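Local coordinates for putative PLP-dependent aminotransferase (Bacillus cereus ATCC 10987, PDB 3JU7), which probably acts as a pyridoxal phosphate-dependent aminotransferase of the DegT/DnrJ/EryC1/StrS family, at the interface of chains A and B. Coordinates in Å, arbitrary orientation; residue numbers count along the deposited sequence, not the author numbering. Chains: chain A/B, Putative PLP-dependent aminotransferase.

The interface of chains A and B. Residues chain A 10-14, 18, 189, 195-196, 242; chain B 26, 29, 31, 238.
In this two-fold symmetric pairing of DegT/DnrJ/EryC1/StrS family subunits, probably the functional dimer, an N-terminal loop of chain A, residues 10–14, lies against B:Tyr31 and B:Tyr238. Direct hydrogen bonds grip the loop at A:Ala10 and A:Thr12. The imidazole of B:His29 gives ND1 to the carbonyl A:Ala10 O at 2.7 Å, nearly within its ring plane and on a carbonyl lone pair, so a flat N-H donor suits the spot. The hydroxyl A:Thr12 OG1 donates to the phenol B:Tyr238 OH at 2.7 Å, tip to tip. The chi1 of A:Thr12, 65°, puts OG1 in the crowded position between backbone N and carbonyl carbon and leaves CG2 beside N, so the branched residue serves two tyrosines.

Apolar contacts favour ring faces. A:Thr12 CG2 sits over the centre of the B:Tyr31 ring, 3.6 Å from CD1; beside the ring, A:Ala189 CB meets B:Tyr31 CB. A:Ile242 CD1 lies over one face of B:Tyr238, shifted toward the rim, 3.5 Å from CZ; within chain A its CG1 lies over the centre of the A:Tyr18 ring, so successive carbons of one branch contact both aromatics.

Two waters complete the polar network through B:Asp26, whose OD1 contacts water 1 at 2.5 Å and also water 2. Water 1 links this carboxylate to A:Thr12 O and B:Tyr31 OH. Water 2 joins it to A:Val13 O and to the phenols of A:Tyr18 and B:Tyr238.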
loop_
_atom_site.group_PDB
_atom_site.type_symbol
_atom_site.label_atom_id
_atom_site.label_comp_id
_atom_site.label_asym_id
_atom_site.label_seq_id
_atom_site.Cartn_x
_atom_site.Cartn_y
_atom_site.Cartn_z
ATOM N N ALA A 10 -0.877 -21.465 2.715
ATOM C CA ALA A 10 -0.074 -20.869 1.693
ATOM C C ALA A 10 1.285 -21.556 1.626
ATOM O O ALA A 10 1.837 -21.982 2.656
ATOM C CB ALA A 10 0.079 -19.396 1.965
ATOM N N SER A 11 1.789 -21.689 0.406
ATOM C CA SER A 11 3.173 -22.046 0.164
ATOM C C SER A 11 3.756 -21.200 -0.970
ATOM O O SER A 11 3.567 -21.511 -2.127
ATOM C CB SER A 11 3.308 -23.524 -0.181
ATOM O OG SER A 11 2.887 -24.334 0.899
ATOM N N THR A 12 4.475 -20.134 -0.635
ATOM C CA THR A 12 5.142 -19.326 -1.641
ATOM C C THR A 12 6.419 -20.069 -2.037
ATOM O O THR A 12 6.883 -20.951 -1.317
ATOM C CB THR A 12 5.493 -17.916 -1.104
ATOM O OG1 THR A 12 6.455 -18.064 -0.057
ATOM C CG2 THR A 12 4.243 -17.174 -0.545
ATOM N N VAL A 13 7.019 -19.736 -3.160
ATOM C CA VAL A 13 8.291 -20.373 -3.482
ATOM C C VAL A 13 9.363 -20.134 -2.385
ATOM O O VAL A 13 9.470 -19.051 -1.832
ATOM C CB VAL A 13 8.801 -19.973 -4.855
ATOM C CG1 VAL A 13 7.760 -20.367 -5.865
ATOM C CG2 VAL A 13 9.097 -18.501 -4.914
ATOM N N PRO A 14 10.122 -21.172 -2.041
ATOM C CA PRO A 14 11.130 -21.060 -1.009
ATOM C C PRO A 14 12.270 -20.123 -1.369
ATOM O O PRO A 14 12.537 -19.925 -2.545
ATOM C CB PRO A 14 11.690 -22.495 -0.902
ATOM C CG PRO A 14 10.855 -23.322 -1.730
ATOM C CD PRO A 14 10.148 -22.489 -2.691
ATOM N N TYR A 18 14.594 -17.619 -5.301
ATOM C CA TYR A 18 14.875 -16.223 -5.657
ATOM C C TYR A 18 16.142 -15.633 -4.994
ATOM O O TYR A 18 16.271 -14.424 -4.908
ATOM C CB TYR A 18 13.659 -15.321 -5.378
ATOM C CG TYR A 18 13.143 -15.407 -3.972
ATOM C CD1 TYR A 18 12.221 -16.371 -3.618
ATOM C CD2 TYR A 18 13.625 -14.558 -2.993
ATOM C CE1 TYR A 18 11.769 -16.471 -2.320
ATOM C CE2 TYR A 18 13.195 -14.647 -1.699
ATOM C CZ TYR A 18 12.268 -15.595 -1.358
ATOM O OH TYR A 18 11.865 -15.670 -0.065
ATOM N N ALA A 189 -0.344 -13.876 -0.581
ATOM C CA ALA A 189 0.141 -15.250 -0.361
ATOM C C ALA A 189 -0.967 -16.295 -0.374
ATOM O O ALA A 189 -0.710 -17.432 -0.666
ATOM C CB ALA A 189 0.953 -15.351 0.921
ATOM N N ILE A 195 2.810 -14.366 -3.539
ATOM C CA ILE A 195 4.179 -14.007 -3.183
ATOM C C ILE A 195 4.345 -13.405 -1.792
ATOM O O ILE A 195 5.482 -13.225 -1.347
ATOM C CB ILE A 195 4.779 -13.039 -4.206
ATOM C CG1 ILE A 195 4.222 -11.628 -4.020
ATOM C CG2 ILE A 195 4.519 -13.583 -5.634
ATOM C CD1 ILE A 195 4.721 -10.615 -5.067
ATOM N N GLY A 196 3.237 -13.135 -1.094
ATOM C CA GLY A 196 3.263 -12.379 0.159
ATOM C C GLY A 196 2.229 -11.275 0.053
ATOM O O GLY A 196 1.055 -11.529 0.200
ATOM N N ILE A 242 10.474 -12.378 -5.703
ATOM C CA ILE A 242 9.653 -13.551 -5.441
ATOM C C ILE A 242 8.682 -13.748 -6.614
ATOM O O ILE A 242 8.487 -14.863 -7.076
ATOM C CB ILE A 242 8.913 -13.478 -4.075
ATOM C CG1 ILE A 242 9.949 -13.320 -2.947
ATOM C CG2 ILE A 242 8.102 -14.741 -3.854
ATOM C CD1 ILE A 242 9.454 -13.574 -1.572
ATOM N N ASP B 26 9.571 -19.649 5.563
ATOM C CA ASP B 26 9.336 -20.777 4.686
ATOM C C ASP B 26 8.827 -21.976 5.492
ATOM O O ASP B 26 7.910 -22.691 5.050
ATOM C CB ASP B 26 10.635 -21.182 3.947
ATOM C CG ASP B 26 10.971 -20.274 2.741
ATOM O OD1 ASP B 26 10.076 -19.559 2.202
ATOM O OD2 ASP B 26 12.147 -20.297 2.309
ATOM N N HIS B 29 5.136 -21.136 6.821
ATOM C CA HIS B 29 4.077 -20.950 5.841
ATOM C C HIS B 29 3.095 -19.822 6.219
ATOM O O HIS B 29 1.928 -19.891 5.895
ATOM C CB HIS B 29 3.314 -22.262 5.623
ATOM C CG HIS B 29 4.095 -23.278 4.866
ATOM N ND1 HIS B 29 3.972 -23.453 3.502
ATOM C CD2 HIS B 29 5.040 -24.153 5.275
ATOM C CE1 HIS B 29 4.787 -24.414 3.114
ATOM N NE2 HIS B 29 5.455 -24.846 4.166
ATOM N N TYR B 31 3.111 -15.704 5.659
ATOM C CA TYR B 31 3.842 -14.772 4.803
ATOM C C TYR B 31 3.416 -13.333 4.902
ATOM O O TYR B 31 4.133 -12.449 4.416
ATOM C CB TYR B 31 3.673 -15.208 3.364
ATOM C CG TYR B 31 4.121 -16.597 3.139
ATOM C CD1 TYR B 31 5.466 -16.883 2.842
ATOM C CD2 TYR B 31 3.235 -17.644 3.231
ATOM C CE1 TYR B 31 5.894 -18.185 2.667
ATOM C CE2 TYR B 31 3.651 -18.971 3.011
ATOM C CZ TYR B 31 4.970 -19.229 2.751
ATOM O OH TYR B 31 5.348 -20.520 2.547
ATOM N N TYR B 238 8.258 -10.779 4.833
ATOM C CA TYR B 238 9.546 -10.589 4.180
ATOM C C TYR B 238 10.110 -9.188 4.467
ATOM O O TYR B 238 11.303 -9.024 4.690
ATOM C CB TYR B 238 9.374 -10.813 2.681
ATOM C CG TYR B 238 8.970 -12.233 2.271
ATOM C CD1 TYR B 238 9.841 -13.308 2.450
ATOM C CD2 TYR B 238 7.747 -12.494 1.660
ATOM C CE1 TYR B 238 9.518 -14.593 2.032
ATOM C CE2 TYR B 238 7.407 -13.800 1.257
ATOM C CZ TYR B 238 8.296 -14.835 1.454
ATOM O OH TYR B 238 7.968 -16.116 1.043
HETATM O O HOH W 1 7.875 -20.612 1.464
HETATM O O HOH W 2 10.117 -17.597 0.190
#